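Long-range contacts in lombricine kinase (PDB 3JPZ), which catalyses the reversible transfer of a phosphoryl group between ATP and the guanidino compound lombricine, as a member of the phosphagen kinase family: residues A[61-69]-A[125-133]; A[87-96]-A[259-267]. All coordinates share one frame; numbering follows the deposited sequence.

Contact 1. Residues A[61-69]-A[125-133]; sequences LIAGDEESY and RGLCYPPSC
The guanidinium of Arg125 meets the carboxylate of Glu66 at its edge. The grip is side-on and two-pronged. NE of Arg125 gives a nearly straight bond (164°) to OE1 of Glu66 at 3.1 Å, close to the guanidinium plane. NH2 of Arg125 reaches OE2 of Glu66 at 2.7 Å, tilted 21° from that plane. Both oxygens use their syn lone pairs, and the two planes lie 30° apart. The Glu66 chain is extended beyond CG, which carries its carboxylate across to the arginine. Water 1 links OE1 of Glu66 to the backbone N of Gly126. NH1 of Arg125 forms a second salt bridge, with Glu257.

The Tyr129 ring lies obliquely along the backbone from Ala63 to Glu66. Its CE2 is 3.7 Å from CB of Ala63. Ala63 O is buried here and has no polar partner in the model. Pro131 CG presses tightly on Ile62 CD1, at 3.4 Å. OG of Ser132 sits 3.1 Å from CA of Gly64, a close fit against bare backbone.

Asp65 OD1 takes a weak capping bond from Ser68 N at 2.8 Å and a second bond from Ser68 OG, at the type I turn that leads into helix 68-71. Its OD2 is held by His40 and Thr38. The contact packs that turn of the N-terminal domain against the loop between strand 113-122 and helix 135-149.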
ATOM      1  N   LEU A  61      10.325  -7.569  -8.876  1.00  9.39           N
ATOM      2  CA  LEU A  61       9.501  -8.093  -9.958  1.00  9.83           C
ATOM      3  C   LEU A  61       8.472  -9.065  -9.410  1.00  9.93           C
ATOM      4  O   LEU A  61       8.795  -9.931  -8.611  1.00 10.65           O
ATOM      5  CB  LEU A  61      10.370  -8.798 -10.999  1.00 20.08           C
ATOM      6  CG  LEU A  61       9.620  -9.381 -12.195  1.00 29.97           C
ATOM      7  CD1 LEU A  61       8.978  -8.261 -12.996  1.00 44.90           C
ATOM      8  CD2 LEU A  61      10.549 -10.211 -13.070  1.00 24.82           C
ATOM      9  N   ILE A  62       7.229  -8.936  -9.853  1.00 14.13           N
ATOM     10  CA  ILE A  62       6.185  -9.835  -9.391  1.00 18.54           C
ATOM     11  C   ILE A  62       5.144 -10.073 -10.483  1.00  9.35           C
ATOM     12  O   ILE A  62       4.770  -9.163 -11.211  1.00 12.35           O
ATOM     13  CB  ILE A  62       5.518  -9.293  -8.117  1.00 21.84           C
ATOM     14  CG1 ILE A  62       4.546 -10.329  -7.549  1.00 27.05           C
ATOM     15  CG2 ILE A  62       4.823  -7.972  -8.412  1.00 25.49           C
ATOM     16  CD1 ILE A  62       4.199 -10.116  -6.092  1.00 22.06           C
ATOM     17  N   ALA A  63       4.709 -11.318 -10.616  1.00 14.32           N
ATOM     18  CA  ALA A  63       3.721 -11.664 -11.622  1.00 15.60           C
ATOM     19  C   ALA A  63       2.345 -11.283 -11.132  1.00 13.66           C
ATOM     20  O   ALA A  63       1.978 -11.565  -9.992  1.00 18.94           O
ATOM     21  CB  ALA A  63       3.783 -13.160 -11.937  1.00 13.41           C
ATOM     22  N   GLY A  64       1.587 -10.620 -11.991  1.00 13.00           N
ATOM     23  CA  GLY A  64       0.183 -10.404 -11.718  1.00 19.53           C
ATOM     24  C   GLY A  64      -0.595 -11.675 -11.996  1.00 14.05           C
ATOM     25  O   GLY A  64      -1.676 -11.895 -11.449  1.00 27.81           O
ATOM     26  N   ASP A  65      -0.043 -12.516 -12.859  1.00 15.83           N
ATOM     27  CA  ASP A  65      -0.699 -13.756 -13.249  1.00 32.02           C
ATOM     28  C   ASP A  65       0.280 -14.705 -13.937  1.00 33.27           C
ATOM     29  O   ASP A  65       1.435 -14.357 -14.174  1.00 20.93           O
ATOM     30  CB  ASP A  65      -1.913 -13.471 -14.143  1.00 23.45           C
ATOM     31  CG  ASP A  65      -1.540 -12.903 -15.518  1.00 32.04           C
ATOM     32  OD1 ASP A  65      -0.345 -12.671 -15.797  1.00 13.90           O
ATOM     33  OD2 ASP A  65      -2.464 -12.690 -16.336  1.00 23.87           O
ATOM     34  N   GLU A  66      -0.183 -15.909 -14.246  1.00 18.79           N
ATOM     35  CA  GLU A  66       0.693 -16.942 -14.778  1.00 36.39           C
ATOM     36  C   GLU A  66       1.273 -16.462 -16.094  1.00 29.51           C
ATOM     37  O   GLU A  66       2.444 -16.700 -16.405  1.00 15.01           O
ATOM     38  CB  GLU A  66      -0.085 -18.244 -14.982  1.00 29.81           C
ATOM     39  CG  GLU A  66       0.656 -19.279 -15.790  1.00 33.62           C
ATOM     40  CD  GLU A  66       0.039 -20.660 -15.683  1.00 28.80           C
ATOM     41  OE1 GLU A  66      -1.122 -20.777 -15.239  1.00 26.05           O
ATOM     42  OE2 GLU A  66       0.724 -21.631 -16.046  1.00 22.92           O
ATOM     43  N   GLU A  67       0.439 -15.752 -16.844  1.00 21.53           N
ATOM     44  CA  GLU A  67       0.781 -15.291 -18.175  1.00 32.34           C
ATOM     45  C   GLU A  67       1.893 -14.246 -18.114  1.00 12.53           C
ATOM     46  O   GLU A  67       2.588 -14.004 -19.094  1.00 18.18           O
ATOM     47  CB  GLU A  67      -0.466 -14.721 -18.855  1.00 30.84           C
ATOM     48  CG  GLU A  67      -1.463 -15.781 -19.355  1.00 35.19           C
ATOM     49  CD  GLU A  67      -2.359 -16.359 -18.258  1.00 40.53           C
ATOM     50  OE1 GLU A  67      -2.206 -15.992 -17.074  1.00 22.24           O
ATOM     51  OE2 GLU A  67      -3.231 -17.193 -18.582  1.00 51.17           O
ATOM     52  N   SER A  68       2.063 -13.638 -16.951  1.00 12.42           N
ATOM     53  CA  SER A  68       3.108 -12.642 -16.760  1.00 26.14           C
ATOM     54  C   SER A  68       4.476 -13.155 -17.184  1.00 11.82           C
ATOM     55  O   SER A  68       5.264 -12.419 -17.764  1.00 19.51           O
ATOM     56  CB  SER A  68       3.165 -12.209 -15.300  1.00 17.55           C
ATOM     57  OG  SER A  68       2.077 -11.367 -14.985  1.00 12.72           O
ATOM     58  N   TYR A  69       4.763 -14.414 -16.894  1.00 15.67           N
ATOM     59  CA  TYR A  69       6.078 -14.975 -17.203  1.00 20.18           C
ATOM     60  C   TYR A  69       6.359 -15.055 -18.704  1.00 25.79           C
ATOM     61  O   TYR A  69       7.507 -14.998 -19.132  1.00 18.23           O
ATOM     62  CB  TYR A  69       6.232 -16.345 -16.539  1.00 24.10           C
ATOM     63  CG  TYR A  69       6.440 -16.239 -15.046  1.00 13.01           C
ATOM     64  CD1 TYR A  69       7.703 -16.004 -14.523  1.00 24.28           C
ATOM     65  CD2 TYR A  69       5.379 -16.344 -14.163  1.00 12.85           C
ATOM     66  CE1 TYR A  69       7.903 -15.897 -13.166  1.00 10.88           C
ATOM     67  CE2 TYR A  69       5.569 -16.242 -12.806  1.00 13.18           C
ATOM     68  CZ  TYR A  69       6.840 -16.019 -12.312  1.00 26.43           C
ATOM     69  OH  TYR A  69       7.058 -15.908 -10.957  1.00 16.82           O
ATOM     70  N   ARG A 125      -4.387 -22.470 -11.513  1.00 20.68           N
ATOM     71  CA  ARG A 125      -4.379 -22.030 -12.905  1.00 25.34           C
ATOM     72  C   ARG A 125      -5.721 -21.415 -13.289  1.00 26.84           C
ATOM     73  O   ARG A 125      -6.777 -21.864 -12.838  1.00 28.40           O
ATOM     74  CB  ARG A 125      -4.029 -23.188 -13.843  1.00 34.57           C
ATOM     75  CG  ARG A 125      -4.100 -22.828 -15.320  1.00 37.52           C
ATOM     76  CD  ARG A 125      -3.321 -23.818 -16.167  1.00 34.64           C
ATOM     77  NE  ARG A 125      -1.880 -23.657 -16.003  1.00 37.56           N
ATOM     78  CZ  ARG A 125      -0.980 -24.572 -16.346  1.00 26.65           C
ATOM     79  NH1 ARG A 125      -1.361 -25.728 -16.872  1.00 39.12           N
ATOM     80  NH2 ARG A 125       0.307 -24.334 -16.163  1.00 33.66           N
ATOM     81  N   GLY A 126      -5.663 -20.372 -14.108  1.00 32.64           N
ATOM     82  CA  GLY A 126      -6.847 -19.644 -14.513  1.00 43.50           C
ATOM     83  C   GLY A 126      -7.109 -18.400 -13.685  1.00 44.41           C
ATOM     84  O   GLY A 126      -7.976 -17.601 -14.037  1.00 48.09           O
ATOM     85  N   LEU A 127      -6.360 -18.218 -12.598  1.00 21.38           N
ATOM     86  CA  LEU A 127      -6.665 -17.157 -11.645  1.00 16.65           C
ATOM     87  C   LEU A 127      -5.451 -16.299 -11.299  1.00 18.01           C
ATOM     88  O   LEU A 127      -4.360 -16.808 -11.038  1.00 15.47           O
ATOM     89  CB  LEU A 127      -7.232 -17.754 -10.369  1.00 16.98           C
ATOM     90  CG  LEU A 127      -8.496 -18.594 -10.573  1.00 29.78           C
ATOM     91  CD1 LEU A 127      -8.813 -19.374  -9.319  1.00 22.07           C
ATOM     92  CD2 LEU A 127      -9.662 -17.711 -10.966  1.00 21.95           C
ATOM     93  N   CYS A 128      -5.664 -14.989 -11.266  1.00 15.77           N
ATOM     94  CA  CYS A 128      -4.574 -14.059 -11.016  1.00 14.85           C
ATOM     95  C   CYS A 128      -4.007 -14.229  -9.621  1.00 13.89           C
ATOM     96  O   CYS A 128      -4.729 -14.486  -8.669  1.00 21.57           O
ATOM     97  CB  CYS A 128      -5.045 -12.619 -11.225  1.00 14.99           C
ATOM     98  SG  CYS A 128      -5.151 -12.164 -12.963  1.00 23.31           S
ATOM     99  N   TYR A 129      -2.694 -14.090  -9.520  1.00 13.42           N
ATOM    100  CA  TYR A 129      -2.031 -13.956  -8.238  1.00 21.65           C
ATOM    101  C   TYR A 129      -2.553 -12.756  -7.447  1.00 28.22           C
ATOM    102  O   TYR A 129      -3.171 -11.854  -8.004  1.00 24.58           O
ATOM    103  CB  TYR A 129      -0.537 -13.778  -8.468  1.00 16.43           C
ATOM    104  CG  TYR A 129       0.139 -14.959  -9.117  1.00 15.50           C
ATOM    105  CD1 TYR A 129       0.040 -16.236  -8.570  1.00 21.01           C
ATOM    106  CD2 TYR A 129       0.911 -14.795 -10.254  1.00 23.02           C
ATOM    107  CE1 TYR A 129       0.676 -17.313  -9.157  1.00 18.68           C
ATOM    108  CE2 TYR A 129       1.542 -15.862 -10.846  1.00 20.78           C
ATOM    109  CZ  TYR A 129       1.422 -17.119 -10.292  1.00 17.80           C
ATOM    110  OH  TYR A 129       2.066 -18.175 -10.886  1.00 23.26           O
ATOM    111  N   PRO A 130      -2.274 -12.732  -6.139  1.00 25.69           N
ATOM    112  CA  PRO A 130      -2.661 -11.658  -5.215  1.00 20.05           C
ATOM    113  C   PRO A 130      -2.399 -10.229  -5.706  1.00 21.76           C
ATOM    114  O   PRO A 130      -3.174  -9.343  -5.379  1.00 32.20           O
ATOM    115  CB  PRO A 130      -1.811 -11.953  -3.982  1.00 13.63           C
ATOM    116  CG  PRO A 130      -1.694 -13.439  -3.987  1.00 13.05           C
ATOM    117  CD  PRO A 130      -1.595 -13.833  -5.437  1.00 21.46           C
ATOM    118  N   PRO A 131      -1.319  -9.997  -6.466  1.00 13.28           N
ATOM    119  CA  PRO A 131      -1.113  -8.609  -6.885  1.00 22.89           C
ATOM    120  C   PRO A 131      -2.220  -8.082  -7.800  1.00 24.23           C
ATOM    121  O   PRO A 131      -2.509  -6.885  -7.743  1.00 14.91           O
ATOM    122  CB  PRO A 131       0.233  -8.658  -7.633  1.00 11.33           C
ATOM    123  CG  PRO A 131       0.916  -9.887  -7.103  1.00 11.19           C
ATOM    124  CD  PRO A 131      -0.209 -10.867  -6.877  1.00 11.79           C
ATOM    125  N   SER A 132      -2.834  -8.955  -8.599  1.00 19.82           N
ATOM    126  CA  SER A 132      -3.744  -8.526  -9.658  1.00 14.01           C
ATOM    127  C   SER A 132      -5.136  -9.157  -9.599  1.00 22.51           C
ATOM    128  O   SER A 132      -5.988  -8.837 -10.415  1.00 18.71           O
ATOM    129  CB  SER A 132      -3.132  -8.843 -11.020  1.00 17.90           C
ATOM    130  OG  SER A 132      -1.902  -8.166 -11.193  1.00 34.48           O
ATOM    131  N   CYS A 133      -5.366 -10.049  -8.644  1.00 26.44           N
ATOM    132  CA  CYS A 133      -6.634 -10.762  -8.577  1.00 23.08           C
ATOM    133  C   CYS A 133      -7.749  -9.874  -8.041  1.00 30.73           C
ATOM    134  O   CYS A 133      -7.545  -9.073  -7.132  1.00 13.65           O
ATOM    135  CB  CYS A 133      -6.508 -11.991  -7.681  1.00 23.23           C
ATOM    136  SG  CYS A 133      -6.204 -11.576  -5.941  1.00 22.57           S
TER
HETATM  137  O   HOH W   1      -3.063 -19.310 -14.765  1.00 17.15           O

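Contact 2. Residues A[87-96]-A[259-267]; sequences FGPNDSQPAP and MWNQRLGYL
Gly88 O accepts from two donors, Arg263 NH2 from across the contact and Asp91 N from its own turn. Arg263 NH1 adds a weak bond. The bond from Arg263 NH2 to Gly88 O is 2.8 Å long and nearly straight (170°). The oxygen lies in the guanidinium plane. Asp91 N closes the type I turn from Gly88 to Asp91 on the same oxygen. OD2 of Asp91 in turn accepts from Gly88 N.

Arg263 reaches this turn with its chain extended from CG to NE (chi2 179°, chi3 160°). Pro89 CA lies over one face of its guanidinium and Phe87 CE2 over the other. Water 2 joins Arg263 NH1 to Phe87 O, and Asp77 of helix 73-83 makes a salt bridge with NH1.

The Phe87 ring turns its edge to Arg263 O, with CZ 3.4 Å from that oxygen. The same carbonyl accepts from Gln93 N at 2.9 Å, the donor standing above the carbonyl plane. Phe87 CE2 also touches Leu264 CD2. Water 3 bridges Gln93 O and Gln262 O, two acceptors that cannot bond directly.

Farther along, Pro96 CG lies 3.5 Å from Trp260 NE1 and 3.7 Å from Tyr266 OH. Water 4 connects Trp260 NE1 to Pro94 O. Within the loop joining strands 260-261 and 265-266, Asn261 OD1 accepts from Leu264 N at 2.7 Å, an Asx motif.

Across the contact the loop offers mostly backbone carbonyls, to Arg263 and to the waters, and one backbone N-H, that of Gln93. Asp77 probably balances much of the guanidinium charge; the Asp91 carboxylate is not in contact with it.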
ATOM      1  N   PHE A  87      20.295 -19.457 -14.277  1.00 26.87           N
ATOM      2  CA  PHE A  87      19.138 -20.175 -14.791  1.00 14.02           C
ATOM      3  C   PHE A  87      18.614 -19.342 -15.961  1.00 17.26           C
ATOM      4  O   PHE A  87      17.792 -18.446 -15.784  1.00 29.98           O
ATOM      5  CB  PHE A  87      18.083 -20.366 -13.698  1.00 19.67           C
ATOM      6  CG  PHE A  87      17.012 -21.365 -14.050  1.00 20.61           C
ATOM      7  CD1 PHE A  87      17.127 -22.686 -13.666  1.00 25.73           C
ATOM      8  CD2 PHE A  87      15.892 -20.980 -14.766  1.00 15.52           C
ATOM      9  CE1 PHE A  87      16.143 -23.605 -13.992  1.00 27.31           C
ATOM     10  CE2 PHE A  87      14.906 -21.890 -15.091  1.00 17.34           C
ATOM     11  CZ  PHE A  87      15.034 -23.207 -14.710  1.00 16.28           C
ATOM     12  N   GLY A  88      19.146 -19.610 -17.150  1.00 27.80           N
ATOM     13  CA  GLY A  88      18.817 -18.847 -18.341  1.00 31.26           C
ATOM     14  C   GLY A  88      17.566 -19.363 -19.019  1.00 26.24           C
ATOM     15  O   GLY A  88      16.927 -20.275 -18.513  1.00 22.14           O
ATOM     16  N   PRO A  89      17.225 -18.792 -20.182  1.00 38.48           N
ATOM     17  CA  PRO A  89      15.993 -19.120 -20.915  1.00 31.59           C
ATOM     18  C   PRO A  89      15.899 -20.592 -21.329  1.00 32.69           C
ATOM     19  O   PRO A  89      14.812 -21.164 -21.359  1.00 36.16           O
ATOM     20  CB  PRO A  89      16.073 -18.227 -22.161  1.00 32.86           C
ATOM     21  CG  PRO A  89      17.076 -17.172 -21.831  1.00 40.08           C
ATOM     22  CD  PRO A  89      18.049 -17.806 -20.902  1.00 38.93           C
ATOM     23  N   ASN A  90      17.034 -21.196 -21.649  1.00 23.46           N
ATOM     24  CA  ASN A  90      17.061 -22.575 -22.118  1.00 32.20           C
ATOM     25  C   ASN A  90      17.258 -23.572 -20.987  1.00 35.20           C
ATOM     26  O   ASN A  90      17.282 -24.785 -21.213  1.00 26.93           O
ATOM     27  CB  ASN A  90      18.167 -22.751 -23.156  1.00 33.91           C
ATOM     28  CG  ASN A  90      17.839 -22.073 -24.476  1.00 50.02           C
ATOM     29  OD1 ASN A  90      18.530 -21.142 -24.897  1.00 50.09           O
ATOM     30  ND2 ASN A  90      16.774 -22.529 -25.128  1.00 45.89           N
ATOM     31  N   ASP A  91      17.414 -23.057 -19.772  1.00 29.06           N
ATOM     32  CA  ASP A  91      17.511 -23.909 -18.600  1.00 19.42           C
ATOM     33  C   ASP A  91      16.115 -24.363 -18.200  1.00 22.05           C
ATOM     34  O   ASP A  91      15.128 -23.689 -18.500  1.00 24.04           O
ATOM     35  CB  ASP A  91      18.182 -23.162 -17.443  1.00 22.39           C
ATOM     36  CG  ASP A  91      19.685 -23.069 -17.607  1.00 29.21           C
ATOM     37  OD1 ASP A  91      20.241 -23.855 -18.400  1.00 40.17           O
ATOM     38  OD2 ASP A  91      20.312 -22.219 -16.944  1.00 30.06           O
ATOM     39  N   SER A  92      16.031 -25.501 -17.522  1.00 27.57           N
ATOM     40  CA  SER A  92      14.743 -26.045 -17.139  1.00 13.91           C
ATOM     41  C   SER A  92      14.771 -26.683 -15.752  1.00 14.47           C
ATOM     42  O   SER A  92      15.750 -27.309 -15.350  1.00 19.15           O
ATOM     43  CB  SER A  92      14.270 -27.061 -18.177  1.00 37.67           C
ATOM     44  OG  SER A  92      12.858 -27.176 -18.160  1.00 35.95           O
ATOM     45  N   GLN A  93      13.676 -26.497 -15.024  1.00 19.18           N
ATOM     46  CA  GLN A  93      13.493 -27.100 -13.714  1.00 17.77           C
ATOM     47  C   GLN A  93      13.184 -28.585 -13.862  1.00 26.97           C
ATOM     48  O   GLN A  93      12.378 -28.976 -14.706  1.00 20.03           O
ATOM     49  CB  GLN A  93      12.337 -26.412 -12.995  1.00 16.62           C
ATOM     50  CG  GLN A  93      11.978 -27.036 -11.687  1.00 13.61           C
ATOM     51  CD  GLN A  93      13.058 -26.825 -10.653  1.00 26.42           C
ATOM     52  OE1 GLN A  93      14.007 -26.080 -10.881  1.00 15.36           O
ATOM     53  NE2 GLN A  93      12.916 -27.472  -9.510  1.00 14.33           N
ATOM     54  N   PRO A  94      13.836 -29.424 -13.049  1.00 21.58           N
ATOM     55  CA  PRO A  94      13.537 -30.860 -13.103  1.00 20.81           C
ATOM     56  C   PRO A  94      12.068 -31.128 -12.812  1.00 27.89           C
ATOM     57  O   PRO A  94      11.447 -30.343 -12.101  1.00 26.66           O
ATOM     58  CB  PRO A  94      14.415 -31.442 -11.996  1.00 16.50           C
ATOM     59  CG  PRO A  94      15.525 -30.458 -11.826  1.00 24.78           C
ATOM     60  CD  PRO A  94      14.957 -29.116 -12.148  1.00 21.97           C
ATOM     61  N   ALA A  95      11.522 -32.205 -13.364  1.00 19.73           N
ATOM     62  CA  ALA A  95      10.148 -32.575 -13.076  1.00 29.72           C
ATOM     63  C   ALA A  95       9.986 -32.620 -11.569  1.00 23.02           C
ATOM     64  O   ALA A  95      10.958 -32.830 -10.851  1.00 25.34           O
ATOM     65  CB  ALA A  95       9.827 -33.921 -13.669  1.00 22.66           C
ATOM     66  N   PRO A  96       8.755 -32.419 -11.081  1.00 24.32           N
ATOM     67  CA  PRO A  96       8.537 -32.486  -9.633  1.00 35.85           C
ATOM     68  C   PRO A  96       8.806 -33.882  -9.093  1.00 32.01           C
ATOM     69  O   PRO A  96       8.429 -34.867  -9.723  1.00 20.68           O
ATOM     70  CB  PRO A  96       7.052 -32.142  -9.478  1.00 28.09           C
ATOM     71  CG  PRO A  96       6.656 -31.494 -10.759  1.00 27.13           C
ATOM     72  CD  PRO A  96       7.522 -32.086 -11.811  1.00 21.72           C
ATOM     73  N   MET A 259      -0.701 -24.226 -11.102  1.00 20.86           N
ATOM     74  CA  MET A 259       0.086 -23.600 -12.151  1.00 19.47           C
ATOM     75  C   MET A 259       1.459 -24.240 -12.180  1.00 17.61           C
ATOM     76  O   MET A 259       2.176 -24.236 -11.178  1.00 17.10           O
ATOM     77  CB  MET A 259       0.266 -22.110 -11.878  1.00 30.96           C
ATOM     78  CG  MET A 259      -1.005 -21.300 -11.936  1.00 32.04           C
ATOM     79  SD  MET A 259      -0.649 -19.617 -11.407  1.00 22.92           S
ATOM     80  CE  MET A 259      -2.304 -18.992 -11.164  1.00 31.21           C
ATOM     81  N   TRP A 260       1.836 -24.765 -13.336  1.00 27.60           N
ATOM     82  CA  TRP A 260       3.106 -25.460 -13.480  1.00 23.22           C
ATOM     83  C   TRP A 260       3.480 -25.537 -14.944  1.00 37.46           C
ATOM     84  O   TRP A 260       2.658 -25.905 -15.784  1.00 24.21           O
ATOM     85  CB  TRP A 260       2.992 -26.877 -12.917  1.00 26.56           C
ATOM     86  CG  TRP A 260       4.227 -27.710 -13.109  1.00 30.81           C
ATOM     87  CD1 TRP A 260       5.278 -27.832 -12.241  1.00 17.31           C
ATOM     88  CD2 TRP A 260       4.541 -28.541 -14.237  1.00 30.37           C
ATOM     89  NE1 TRP A 260       6.219 -28.687 -12.760  1.00 16.93           N
ATOM     90  CE2 TRP A 260       5.795 -29.131 -13.984  1.00 30.82           C
ATOM     91  CE3 TRP A 260       3.887 -28.837 -15.438  1.00 32.04           C
ATOM     92  CZ2 TRP A 260       6.407 -30.003 -14.885  1.00 33.78           C
ATOM     93  CZ3 TRP A 260       4.497 -29.707 -16.332  1.00 32.13           C
ATOM     94  CH2 TRP A 260       5.742 -30.280 -16.050  1.00 37.16           C
ATOM     95  N   ASN A 261       4.717 -25.187 -15.265  1.00 22.54           N
ATOM     96  CA  ASN A 261       5.202 -25.450 -16.607  1.00 31.38           C
ATOM     97  C   ASN A 261       6.567 -26.117 -16.561  1.00 31.77           C
ATOM     98  O   ASN A 261       7.253 -26.090 -15.534  1.00 22.91           O
ATOM     99  CB  ASN A 261       5.178 -24.187 -17.489  1.00 34.86           C
ATOM    100  CG  ASN A 261       6.269 -23.195 -17.138  1.00 32.09           C
ATOM    101  OD1 ASN A 261       7.412 -23.570 -16.921  1.00 26.90           O
ATOM    102  ND2 ASN A 261       5.922 -21.917 -17.109  1.00 36.72           N
ATOM    103  N   GLN A 262       6.931 -26.728 -17.682  1.00 20.84           N
ATOM    104  CA  GLN A 262       8.105 -27.579 -17.776  1.00 20.90           C
ATOM    105  C   GLN A 262       9.380 -26.792 -17.516  1.00 25.13           C
ATOM    106  O   GLN A 262      10.344 -27.333 -16.982  1.00 25.39           O
ATOM    107  CB  GLN A 262       8.153 -28.213 -19.169  1.00 29.01           C
ATOM    108  CG  GLN A 262       9.046 -29.429 -19.290  1.00 22.59           C
ATOM    109  CD  GLN A 262       8.770 -30.203 -20.562  1.00 38.87           C
ATOM    110  OE1 GLN A 262       8.467 -29.616 -21.601  1.00 31.83           O
ATOM    111  NE2 GLN A 262       8.871 -31.523 -20.489  1.00 43.85           N
ATOM    112  N   ARG A 263       9.384 -25.513 -17.888  1.00 21.90           N
ATOM    113  CA  ARG A 263      10.584 -24.689 -17.749  1.00 25.10           C
ATOM    114  C   ARG A 263      10.837 -24.210 -16.319  1.00 22.22           C
ATOM    115  O   ARG A 263      11.964 -24.252 -15.835  1.00 24.47           O
ATOM    116  CB  ARG A 263      10.525 -23.476 -18.684  1.00 17.58           C
ATOM    117  CG  ARG A 263      11.570 -22.407 -18.358  1.00 35.97           C
ATOM    118  CD  ARG A 263      11.491 -21.223 -19.314  1.00 26.47           C
ATOM    119  NE  ARG A 263      12.116 -20.011 -18.779  1.00 18.22           N
ATOM    120  CZ  ARG A 263      13.421 -19.867 -18.570  1.00 28.41           C
ATOM    121  NH1 ARG A 263      13.902 -18.723 -18.089  1.00 18.30           N
ATOM    122  NH2 ARG A 263      14.245 -20.867 -18.841  1.00 33.90           N
ATOM    123  N   LEU A 264       9.786 -23.755 -15.652  1.00 34.20           N
ATOM    124  CA  LEU A 264       9.928 -23.055 -14.385  1.00 37.48           C
ATOM    125  C   LEU A 264       9.354 -23.837 -13.216  1.00 30.90           C
ATOM    126  O   LEU A 264       9.375 -23.365 -12.082  1.00 17.83           O
ATOM    127  CB  LEU A 264       9.228 -21.702 -14.470  1.00 32.15           C
ATOM    128  CG  LEU A 264       9.895 -20.721 -15.426  1.00 17.72           C
ATOM    129  CD1 LEU A 264       9.176 -19.376 -15.397  1.00 21.40           C
ATOM    130  CD2 LEU A 264      11.360 -20.572 -15.060  1.00 19.89           C
ATOM    131  N   GLY A 265       8.849 -25.033 -13.490  1.00 33.82           N
ATOM    132  CA  GLY A 265       8.203 -25.822 -12.462  1.00 34.21           C
ATOM    133  C   GLY A 265       6.977 -25.095 -11.963  1.00 31.78           C
ATOM    134  O   GLY A 265       6.204 -24.548 -12.749  1.00 20.98           O
ATOM    135  N   TYR A 266       6.797 -25.073 -10.651  1.00 14.43           N
ATOM    136  CA  TYR A 266       5.610 -24.460 -10.085  1.00 26.53           C
ATOM    137  C   TYR A 266       5.713 -22.951 -10.119  1.00 25.75           C
ATOM    138  O   TYR A 266       6.711 -22.361  -9.692  1.00 21.05           O
ATOM    139  CB  TYR A 266       5.340 -24.982  -8.671  1.00 14.10           C
ATOM    140  CG  TYR A 266       4.883 -26.415  -8.711  1.00 28.37           C
ATOM    141  CD1 TYR A 266       3.662 -26.753  -9.283  1.00 18.24           C
ATOM    142  CD2 TYR A 266       5.689 -27.438  -8.230  1.00 25.91           C
ATOM    143  CE1 TYR A 266       3.245 -28.062  -9.351  1.00 16.18           C
ATOM    144  CE2 TYR A 266       5.280 -28.751  -8.290  1.00 15.12           C
ATOM    145  CZ  TYR A 266       4.053 -29.058  -8.855  1.00 16.04           C
ATOM    146  OH  TYR A 266       3.633 -30.365  -8.919  1.00 19.31           O
ATOM    147  N   LEU A 267       4.669 -22.336 -10.654  1.00 18.30           N
ATOM    148  CA  LEU A 267       4.648 -20.904 -10.843  1.00 17.07           C
ATOM    149  C   LEU A 267       4.075 -20.223  -9.617  1.00 13.36           C
ATOM    150  O   LEU A 267       3.082 -20.663  -9.047  1.00 35.56           O
ATOM    151  CB  LEU A 267       3.833 -20.555 -12.086  1.00 20.56           C
ATOM    152  CG  LEU A 267       4.461 -20.993 -13.410  1.00 33.41           C
ATOM    153  CD1 LEU A 267       3.398 -21.099 -14.494  1.00 46.71           C
ATOM    154  CD2 LEU A 267       5.571 -20.039 -13.835  1.00 40.08           C
TER
HETATM  155  O   HOH W   2      15.937 -17.192 -17.043  1.00 15.95           O
HETATM  156  O   HOH W   3      10.035 -29.365 -15.373  1.00 23.14           O
HETATM  157  O   HOH W   4       8.620 -29.014 -11.348  1.00 25.86           O

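How the contacts relate
The centres of contacts 1 and 2 lie about 17 Å apart. Along the chain the order is 61-69, 87-96, 125-133, 259-267, so the two contacts cross. Each joins an earlier part of the chain to a later one. Helix 73-83 packs against both contacts. They also touch directly. Arg125 NH2 probably bonds to Trp260 O, and Tyr129 OH probably bonds to Leu267 O; Met259 packs on Tyr129. Segment 259-267 therefore meets both segment 87-96 and segment 125-133. Together they join the chain around helices 68-71 and 73-83 to the loop after strand 113-122 and the hairpin of 259-267. Tyr129 and Tyr266 each come within about 11 Å, side chain to side chain, of nucleotide-site residues.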